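Local coordinates for nitrogenase molybdenum-iron protein beta chain (PDB 4WES) that reduces dinitrogen to ammonia as part of the nitrogenase complex, carrying an [8Fe-7S] cluster whose ligands it shares with the alpha chain, at residues B[131-136]-B[159-164]; B[173-178]-B[244-249]; B[197-202]-B[230-235]. All coordinates share one frame; numbering follows the deposited sequence.

Contact 1: B[131-136]-B[159-164]; sequences GKLVIH and NYLSEN
Y160 OH and H136 ND1 meet in a short hydrogen bond of 2.6 Å, bent to 155° at the hydrogen, in which either atom could be the donor. Each of the two atoms lies in the plane of the other's ring, at its edge. The ring planes stand at 82°, and the pair meets rim to rim, neither ring over the face of the other. With H136 CG between its own backbone N and carbonyl carbon (chi1 90°), the imidazole is set beside the end of the tyrosine; on the other ring nitrogen, NE2 makes a weak hydrogen bond to N138 OD1.

Behind this polar tip the tyrosine lies against the strand backbone. I135 CA stands over the centre of the phenol ring, 3.7 Å from the centroid and almost on the ring normal, a CH-pi contact. I135 CG2 touches the root of the same side chain, 3.5 Å from Y160 CB and close to CG as well, while V134 O approaches CE2 obliquely. The setting is a parallel alpha/beta layer: strand 133-136 is an outermost strand of its sheet within this chain, hydrogen-bonded to strand 99-104, and the last turn of helix 146-161 packs beside it. V134 points its CB away from that helix, and its side chain touches F92 of helix 81-95 and I119 of helix 115-125.

Farther toward the start of the strand the contact is purely apolar. L161 CD2 lies 3.8 Å from L133 CD1, and more loosely, at 4.3 Å, from I135 CG2. At the other end a water bridges the H136 carbonyl to the N159 side-chain amide, donating to H136 O at 2.8 Å and accepting from N159 ND2 at 2.9 Å; it lies above one face of the imidazole, displaced toward the rim.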
loop_
_atom_site.group_PDB
_atom_site.type_symbol
_atom_site.label_atom_id
_atom_site.label_comp_id
_atom_site.label_asym_id
_atom_site.label_seq_id
_atom_site.Cartn_x
_atom_site.Cartn_y
_atom_site.Cartn_z
ATOM N N GLY B 131 28.492 7.073 39.338
ATOM C CA GLY B 131 27.146 6.853 38.831
ATOM C C GLY B 131 27.061 6.592 37.343
ATOM O O GLY B 131 25.996 6.252 36.850
ATOM N N LYS B 132 28.177 6.760 36.641
ATOM C CA LYS B 132 28.211 6.539 35.194
ATOM C C LYS B 132 28.835 5.195 34.914
ATOM O O LYS B 132 29.613 4.668 35.713
ATOM C CB LYS B 132 29.035 7.616 34.479
ATOM C CG LYS B 132 28.547 9.021 34.746
ATOM C CD LYS B 132 27.172 9.282 34.175
ATOM C CE LYS B 132 26.826 10.757 34.182
ATOM N NZ LYS B 132 25.540 11.046 33.530
ATOM N N LEU B 133 28.556 4.669 33.714
ATOM C CA LEU B 133 29.031 3.351 33.344
ATOM C C LEU B 133 29.625 3.333 31.945
ATOM O O LEU B 133 29.158 4.047 31.043
ATOM C CB LEU B 133 27.886 2.337 33.384
ATOM C CG LEU B 133 27.255 2.098 34.742
ATOM C CD1 LEU B 133 25.974 1.311 34.650
ATOM C CD2 LEU B 133 28.247 1.393 35.652
ATOM N N VAL B 134 30.629 2.479 31.750
ATOM C CA VAL B 134 31.154 2.134 30.406
ATOM C C VAL B 134 31.141 0.626 30.276
ATOM O O VAL B 134 31.718 -0.081 31.100
ATOM C CB VAL B 134 32.598 2.652 30.203
ATOM C CG1 VAL B 134 33.095 2.262 28.806
ATOM C CG2 VAL B 134 32.686 4.161 30.405
ATOM N N ILE B 135 30.427 0.144 29.262
ATOM C CA ILE B 135 30.367 -1.265 28.967
ATOM C C ILE B 135 30.868 -1.511 27.545
ATOM O O ILE B 135 31.027 -0.570 26.770
ATOM C CB ILE B 135 28.933 -1.822 29.148
ATOM C CG1 ILE B 135 27.955 -1.367 28.076
ATOM C CG2 ILE B 135 28.409 -1.470 30.540
ATOM C CD1 ILE B 135 26.674 -2.147 28.078
ATOM N N HIS B 136 31.120 -2.765 27.202
ATOM C CA HIS B 136 31.580 -3.060 25.839
ATOM C C HIS B 136 31.152 -4.438 25.378
ATOM O O HIS B 136 30.844 -5.329 26.186
ATOM C CB HIS B 136 33.113 -2.963 25.696
ATOM C CG HIS B 136 33.837 -4.240 25.968
ATOM N ND1 HIS B 136 34.081 -4.737 27.237
ATOM C CD2 HIS B 136 34.363 -5.128 25.106
ATOM C CE1 HIS B 136 34.728 -5.883 27.136
ATOM N NE2 HIS B 136 34.905 -6.146 25.853
ATOM N N ASN B 159 26.788 -9.218 30.573
ATOM C CA ASN B 159 28.103 -9.369 31.195
ATOM C C ASN B 159 28.370 -8.273 32.215
ATOM O O ASN B 159 28.849 -8.549 33.315
ATOM C CB ASN B 159 29.224 -9.267 30.177
ATOM C CG ASN B 159 29.429 -10.523 29.338
ATOM O OD1 ASN B 159 29.003 -11.623 29.680
ATOM N ND2 ASN B 159 30.105 -10.339 28.202
ATOM N N TYR B 160 28.055 -7.026 31.881
ATOM C CA TYR B 160 28.347 -5.905 32.768
ATOM C C TYR B 160 27.282 -5.586 33.776
ATOM O O TYR B 160 27.630 -5.142 34.865
ATOM C CB TYR B 160 28.586 -4.638 31.935
ATOM C CG TYR B 160 29.982 -4.512 31.346
ATOM C CD1 TYR B 160 30.326 -5.126 30.145
ATOM C CD2 TYR B 160 30.969 -3.786 31.995
ATOM C CE1 TYR B 160 31.595 -4.997 29.610
ATOM C CE2 TYR B 160 32.235 -3.634 31.471
ATOM C CZ TYR B 160 32.553 -4.245 30.264
ATOM O OH TYR B 160 33.811 -4.061 29.754
ATOM N N LEU B 161 26.002 -5.783 33.427
ATOM C CA LEU B 161 24.929 -5.237 34.250
ATOM C C LEU B 161 24.095 -6.246 35.052
ATOM O O LEU B 161 23.732 -5.978 36.192
ATOM C CB LEU B 161 24.015 -4.367 33.393
ATOM C CG LEU B 161 24.708 -3.218 32.698
ATOM C CD1 LEU B 161 23.693 -2.430 31.900
ATOM C CD2 LEU B 161 25.494 -2.307 33.636
ATOM N N SER B 162 23.733 -7.374 34.442
ATOM C CA SER B 162 22.747 -8.240 35.086
ATOM C C SER B 162 23.270 -8.769 36.418
ATOM O O SER B 162 24.392 -9.264 36.481
ATOM C CB SER B 162 22.428 -9.431 34.208
ATOM O OG SER B 162 21.933 -9.016 32.930
ATOM N N GLU B 163 22.436 -8.710 37.445
ATOM C CA GLU B 163 22.859 -9.232 38.764
ATOM C C GLU B 163 21.704 -9.861 39.506
ATOM O O GLU B 163 20.595 -9.283 39.560
ATOM C CB GLU B 163 23.518 -8.154 39.618
ATOM C CG GLU B 163 23.828 -8.647 41.031
ATOM C CD GLU B 163 24.674 -7.697 41.863
ATOM O OE1 GLU B 163 24.844 -6.527 41.458
ATOM O OE2 GLU B 163 25.159 -8.128 42.935
ATOM N N ASN B 164 21.937 -11.063 40.021
ATOM C CA ASN B 164 20.991 -11.742 40.890
ATOM C C ASN B 164 21.344 -11.360 42.317
ATOM O O ASN B 164 22.407 -11.709 42.790
ATOM C CB ASN B 164 21.122 -13.234 40.680
ATOM C CG ASN B 164 20.118 -14.031 41.494
ATOM O OD1 ASN B 164 19.701 -13.639 42.597
ATOM N ND2 ASN B 164 19.728 -15.181 40.945
HETATM O O HOH W 1 31.395 -7.946 27.071
#

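Contact 2: B[173-178]-B[244-249]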
loop_
_atom_site.group_PDB
_atom_site.type_symbol
_atom_site.label_atom_id
_atom_site.label_comp_id
_atom_site.label_asym_id
_atom_site.label_seq_id
_atom_site.Cartn_x
_atom_site.Cartn_y
_atom_site.Cartn_z
ATOM N N ASN B 173 11.987 -11.808 31.706
ATOM C CA ASN B 173 12.799 -11.028 30.766
ATOM C C ASN B 173 12.380 -11.407 29.338
ATOM O O ASN B 173 12.145 -12.597 29.077
ATOM C CB ASN B 173 14.272 -11.337 30.905
ATOM C CG ASN B 173 14.812 -11.036 32.279
ATOM O OD1 ASN B 173 14.428 -10.057 32.904
ATOM N ND2 ASN B 173 15.731 -11.890 32.731
ATOM N N VAL B 174 12.341 -10.449 28.432
ATOM C CA VAL B 174 12.138 -10.742 27.031
ATOM C C VAL B 174 13.208 -10.038 26.213
ATOM O O VAL B 174 13.342 -8.819 26.290
ATOM C CB VAL B 174 10.694 -10.449 26.547
ATOM C CG1 VAL B 174 10.260 -9.020 26.825
ATOM C CG2 VAL B 174 10.534 -10.818 25.072
ATOM N N ILE B 175 13.961 -10.829 25.455
ATOM C CA ILE B 175 14.926 -10.289 24.511
ATOM C C ILE B 175 14.243 -10.431 23.151
ATOM O O ILE B 175 13.999 -11.545 22.705
ATOM C CB ILE B 175 16.275 -11.028 24.557
ATOM C CG1 ILE B 175 16.874 -10.990 25.964
ATOM C CG2 ILE B 175 17.218 -10.453 23.535
ATOM C CD1 ILE B 175 18.078 -11.915 26.144
ATOM N N PRO B 176 13.872 -9.296 22.524
ATOM C CA PRO B 176 12.951 -9.343 21.398
ATOM C C PRO B 176 13.609 -9.639 20.049
ATOM O O PRO B 176 12.922 -9.704 19.039
ATOM C CB PRO B 176 12.339 -7.954 21.413
ATOM C CG PRO B 176 13.463 -7.091 21.878
ATOM C CD PRO B 176 14.123 -7.914 22.969
ATOM N N GLY B 177 14.930 -9.723 20.030
ATOM C CA GLY B 177 15.669 -9.896 18.819
ATOM C C GLY B 177 15.836 -8.609 18.021
ATOM O O GLY B 177 15.510 -7.511 18.473
ATOM N N PHE B 178 16.392 -8.768 16.811
ATOM C CA PHE B 178 16.656 -7.640 15.926
ATOM C C PHE B 178 15.384 -7.326 15.160
ATOM O O PHE B 178 15.236 -7.636 13.977
ATOM C CB PHE B 178 17.864 -7.927 15.037
ATOM C CG PHE B 178 18.243 -6.772 14.170
ATOM C CD1 PHE B 178 18.762 -5.634 14.706
ATOM C CD2 PHE B 178 18.013 -6.787 12.769
ATOM C CE1 PHE B 178 19.098 -4.525 13.885
ATOM C CE2 PHE B 178 18.345 -5.702 12.002
ATOM C CZ PHE B 178 18.886 -4.576 12.570
ATOM N N TYR B 244 19.067 -16.417 16.621
ATOM C CA TYR B 244 20.275 -15.761 16.155
ATOM C C TYR B 244 20.562 -14.487 16.935
ATOM O O TYR B 244 21.708 -14.219 17.327
ATOM C CB TYR B 244 20.210 -15.446 14.668
ATOM C CG TYR B 244 20.437 -16.603 13.724
ATOM C CD1 TYR B 244 19.480 -17.580 13.549
ATOM C CD2 TYR B 244 21.587 -16.657 12.942
ATOM C CE1 TYR B 244 19.647 -18.606 12.626
ATOM C CE2 TYR B 244 21.764 -17.660 11.999
ATOM C CZ TYR B 244 20.804 -18.631 11.837
ATOM O OH TYR B 244 20.957 -19.620 10.887
ATOM N N ALA B 245 19.539 -13.647 17.102
ATOM C CA ALA B 245 19.724 -12.370 17.753
ATOM C C ALA B 245 19.789 -12.479 19.285
ATOM O O ALA B 245 20.436 -11.642 19.920
ATOM C CB ALA B 245 18.601 -11.408 17.376
ATOM N N SER B 246 19.057 -13.427 19.852
ATOM C CA SER B 246 18.707 -13.330 21.254
ATOM C C SER B 246 19.284 -14.432 22.161
ATOM O O SER B 246 19.388 -14.233 23.383
ATOM C CB SER B 246 17.185 -13.314 21.409
ATOM O OG SER B 246 16.636 -12.241 20.659
ATOM N N ASP B 247 19.646 -15.594 21.596
ATOM C CA ASP B 247 20.040 -16.705 22.458
ATOM C C ASP B 247 21.324 -16.429 23.200
ATOM O O ASP B 247 21.452 -16.847 24.346
ATOM C CB ASP B 247 20.206 -17.997 21.662
ATOM C CG ASP B 247 18.976 -18.837 21.568
ATOM O OD1 ASP B 247 17.893 -18.436 22.002
ATOM O OD2 ASP B 247 19.118 -19.977 21.028
ATOM N N LEU B 248 22.297 -15.763 22.586
ATOM C CA LEU B 248 23.570 -15.571 23.266
ATOM C C LEU B 248 23.358 -14.810 24.571
ATOM O O LEU B 248 23.873 -15.180 25.627
ATOM C CB LEU B 248 24.579 -14.879 22.373
ATOM C CG LEU B 248 25.951 -14.652 23.018
ATOM C CD1 LEU B 248 26.664 -15.941 23.333
ATOM C CD2 LEU B 248 26.828 -13.789 22.113
ATOM N N GLY B 249 22.580 -13.744 24.508
ATOM C CA GLY B 249 22.279 -12.984 25.706
ATOM C C GLY B 249 21.529 -13.812 26.755
ATOM O O GLY B 249 21.850 -13.788 27.959
#
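I175, the last residue of strand 172-175, points its side chain at the early turns of helix 243-257, which follows the neighbouring parallel strand 237-241; the packing is that of a Rossmann-like alpha/beta domain, where the carboxyl ends of strands and the starts of the following helices come together. I175 CB meets S246 CB at 4.0 Å. From there the side chain forks. CG2, anti to the backbone N, presses on the serine hydroxyl, 3.4 Å from S246 OG and only slightly farther from S246 CB. The other branch extends through CG1 to CD1 (chi2 169°), whose neighbours are S246 O at 3.8 Å and G249 C at 4.0 Å; G249 has no side chain to stand between the methyl and the helix backbone. Nearby, the helix is kinked, the backbone N atoms of L248 and G249 making no bond to the preceding turn.

The hydroxyl beside I175 CG2 has its own partner: S246 OG hydrogen-bonds to L241 O, at the end of the adjacent strand. G177 N also comes within 3.1 Å of S246 OG, but the angle is too poor for a hydrogen bond, and the approach is better read as close packing of the turn on the helix. The side chain of F178 lies about 11 Å from that of the cluster ligand C23. A245 CB fits against the turn, 3.6 Å from G177 CA and 3.5 Å from F178 N.

Contact 3: B[197-202]-B[230-235]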
loop_
_atom_site.group_PDB
_atom_site.type_symbol
_atom_site.label_atom_id
_atom_site.label_comp_id
_atom_site.label_asym_id
_atom_site.label_seq_id
_atom_site.Cartn_x
_atom_site.Cartn_y
_atom_site.Cartn_z
ATOM N N PRO B 197 4.140 -9.206 34.313
ATOM C CA PRO B 197 5.277 -8.291 34.486
ATOM C C PRO B 197 6.510 -8.766 33.742
ATOM O O PRO B 197 6.774 -9.980 33.710
ATOM C CB PRO B 197 5.504 -8.284 36.013
ATOM C CG PRO B 197 4.145 -8.632 36.575
ATOM C CD PRO B 197 3.570 -9.626 35.605
ATOM N N TYR B 198 7.277 -7.820 33.194
ATOM C CA TYR B 198 8.379 -8.173 32.315
ATOM C C TYR B 198 9.445 -7.082 32.328
ATOM O O TYR B 198 9.195 -5.947 32.755
ATOM C CB TYR B 198 7.873 -8.392 30.850
ATOM C CG TYR B 198 7.348 -7.107 30.247
ATOM C CD1 TYR B 198 6.077 -6.649 30.508
ATOM C CD2 TYR B 198 8.192 -6.288 29.518
ATOM C CE1 TYR B 198 5.641 -5.431 30.004
ATOM C CE2 TYR B 198 7.774 -5.088 29.029
ATOM C CZ TYR B 198 6.500 -4.642 29.282
ATOM O OH TYR B 198 6.092 -3.414 28.818
ATOM N N ILE B 199 10.620 -7.462 31.826
ATOM C CA ILE B 199 11.679 -6.520 31.495
ATOM C C ILE B 199 12.048 -6.833 30.045
ATOM O O ILE B 199 12.488 -7.949 29.767
ATOM C CB ILE B 199 12.956 -6.660 32.349
ATOM C CG1 ILE B 199 12.638 -6.431 33.838
ATOM C CG2 ILE B 199 14.000 -5.667 31.869
ATOM C CD1 ILE B 199 13.761 -6.872 34.750
ATOM N N MET B 200 11.848 -5.901 29.117
ATOM C CA MET B 200 12.300 -6.068 27.742
ATOM C C MET B 200 13.654 -5.414 27.572
ATOM O O MET B 200 13.826 -4.277 28.001
ATOM C CB MET B 200 11.313 -5.447 26.761
ATOM C CG MET B 200 11.770 -5.579 25.307
ATOM S SD MET B 200 10.624 -4.943 24.104
ATOM C CE MET B 200 9.466 -6.279 24.105
ATOM N N PHE B 201 14.599 -6.112 26.947
ATOM C CA PHE B 201 15.831 -5.460 26.588
ATOM C C PHE B 201 16.472 -6.142 25.381
ATOM O O PHE B 201 16.382 -7.373 25.243
ATOM C CB PHE B 201 16.814 -5.442 27.765
ATOM C CG PHE B 201 17.477 -6.735 28.061
ATOM C CD1 PHE B 201 16.806 -7.720 28.801
ATOM C CD2 PHE B 201 18.809 -6.936 27.765
ATOM C CE1 PHE B 201 17.417 -8.914 29.120
ATOM C CE2 PHE B 201 19.441 -8.132 28.105
ATOM C CZ PHE B 201 18.739 -9.107 28.789
ATOM N N PRO B 202 17.179 -5.374 24.538
ATOM C CA PRO B 202 17.054 -3.927 24.348
ATOM C C PRO B 202 15.612 -3.529 23.966
ATOM O O PRO B 202 14.802 -4.391 23.597
ATOM C CB PRO B 202 18.018 -3.613 23.189
ATOM C CG PRO B 202 18.850 -4.861 23.039
ATOM C CD PRO B 202 17.959 -5.981 23.455
ATOM N N LYS B 230 20.065 -4.151 35.287
ATOM C CA LYS B 230 20.646 -4.858 36.435
ATOM C C LYS B 230 19.681 -5.914 36.985
ATOM O O LYS B 230 20.071 -7.059 37.271
ATOM C CB LYS B 230 21.042 -3.881 37.549
ATOM C CG LYS B 230 22.178 -2.952 37.172
ATOM C CD LYS B 230 22.468 -1.975 38.295
ATOM C CE LYS B 230 23.573 -1.015 37.927
ATOM N NZ LYS B 230 23.832 -0.012 38.997
ATOM N N ASP B 231 18.418 -5.532 37.093
ATOM C CA ASP B 231 17.405 -6.358 37.712
ATOM C C ASP B 231 17.014 -7.588 36.893
ATOM O O ASP B 231 16.322 -8.479 37.411
ATOM C CB ASP B 231 16.168 -5.513 38.016
ATOM C CG ASP B 231 15.263 -6.139 39.084
ATOM O OD1 ASP B 231 15.780 -6.546 40.168
ATOM O OD2 ASP B 231 14.035 -6.176 38.863
ATOM N N THR B 232 17.487 -7.663 35.642
ATOM C CA THR B 232 17.239 -8.871 34.836
ATOM C C THR B 232 17.773 -10.156 35.476
ATOM O O THR B 232 17.259 -11.246 35.219
ATOM C CB THR B 232 17.842 -8.769 33.422
ATOM O OG1 THR B 232 19.244 -8.512 33.492
ATOM C CG2 THR B 232 17.155 -7.690 32.631
ATOM N N GLY B 233 18.775 -10.020 36.349
ATOM C CA GLY B 233 19.276 -11.182 37.061
ATOM C C GLY B 233 18.345 -11.726 38.134
ATOM O O GLY B 233 18.582 -12.820 38.671
ATOM N N ASN B 234 17.303 -10.959 38.473
ATOM C CA ASN B 234 16.326 -11.335 39.514
ATOM C C ASN B 234 15.020 -11.878 38.964
ATOM O O ASN B 234 14.103 -12.148 39.706
ATOM C CB ASN B 234 16.045 -10.126 40.386
ATOM C CG ASN B 234 17.203 -9.800 41.301
ATOM O OD1 ASN B 234 17.815 -10.708 41.908
ATOM N ND2 ASN B 234 17.511 -8.509 41.440
ATOM N N SER B 235 14.956 -12.062 37.648
ATOM C CA SER B 235 13.741 -12.516 36.989
ATOM C C SER B 235 13.532 -14.026 37.094
ATOM O O SER B 235 14.455 -14.762 37.439
ATOM C CB SER B 235 13.733 -12.045 35.530
ATOM O OG SER B 235 13.830 -10.640 35.524
#
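T232 CG2 is the point on which the tight part of this contact turns: it lies 3.8 Å from I199 CG2 and 3.7 Å from F201 CE1, touching both side chains that the 197-202 segment sends across. T232 and F201 reach toward each other tip to tip, the methyl meeting the CD1-CE1 side of the ring obliquely, whereas T232 and I199 cross at about a right angle. The threonine torsion divides its two branches between different tasks. With OG1 between the backbone N and the carbonyl carbon (chi1 57°), CG2 is the branch that meets I199 and F201, and OG1 hydrogen-bonds to L229 O in the preceding turn and to S162 OG. V154 and I157 of helix 146-161 also pack on the F201 side chain.

Toward D231 and S235 the contact thins and becomes more polar: these two bury 15 and 13 Å² against the 59 Å² of T232. I199 CD1 touches S235 OG at 3.8 Å. D231 C is 4.0 Å from I199 CD1, and D231 OD2 a little farther. S235 OG bonds N173 OD1 and N169 ND2, the latter also holding D231 OD2. Within the segment, D231 OD1 accepts a nearly straight bond (171°) from N234 ND2, 2.9 Å long, on its anti side and 30° out of the carboxylate plane; together with the N234 N to D231 O backbone bond it closes the 3-10 turn. K230, exposed, directs its CB away from the strand.

Strand 198-200 and the residue after it thus meet the end of helix 226-231 and the 3-10 turn that leads on into strand 237-241, two places along the same parallel sheet: the return leg of a beta-alpha-beta crossover that passes strand 172-175, in the 2-1-3-4 strand order of a Rossmann-like domain.

In the fold
Contacts 2 and 3 share one parallel sheet, where strands 172-175 and 198-200 are neighbours, and both are buried. Contact 1 belongs to a different sheet, is only partly buried and lies farther from the chain centre. That position matches its chemistry: a hydrogen-bonded aromatic pair and a bridging water, whereas contacts 2 and 3 have no hydrogen bonds between their segments; contact 2 sets methyls against a hydroxyl and backbone, contact 3 methyls against each other and a phenyl ring. The pieces are nevertheless joined: contact 1 meets contact 3 through E163 N to K230 O, and contact 3 meets contact 2 through V174 N to I199 O, but contacts 1 and 2 do not touch.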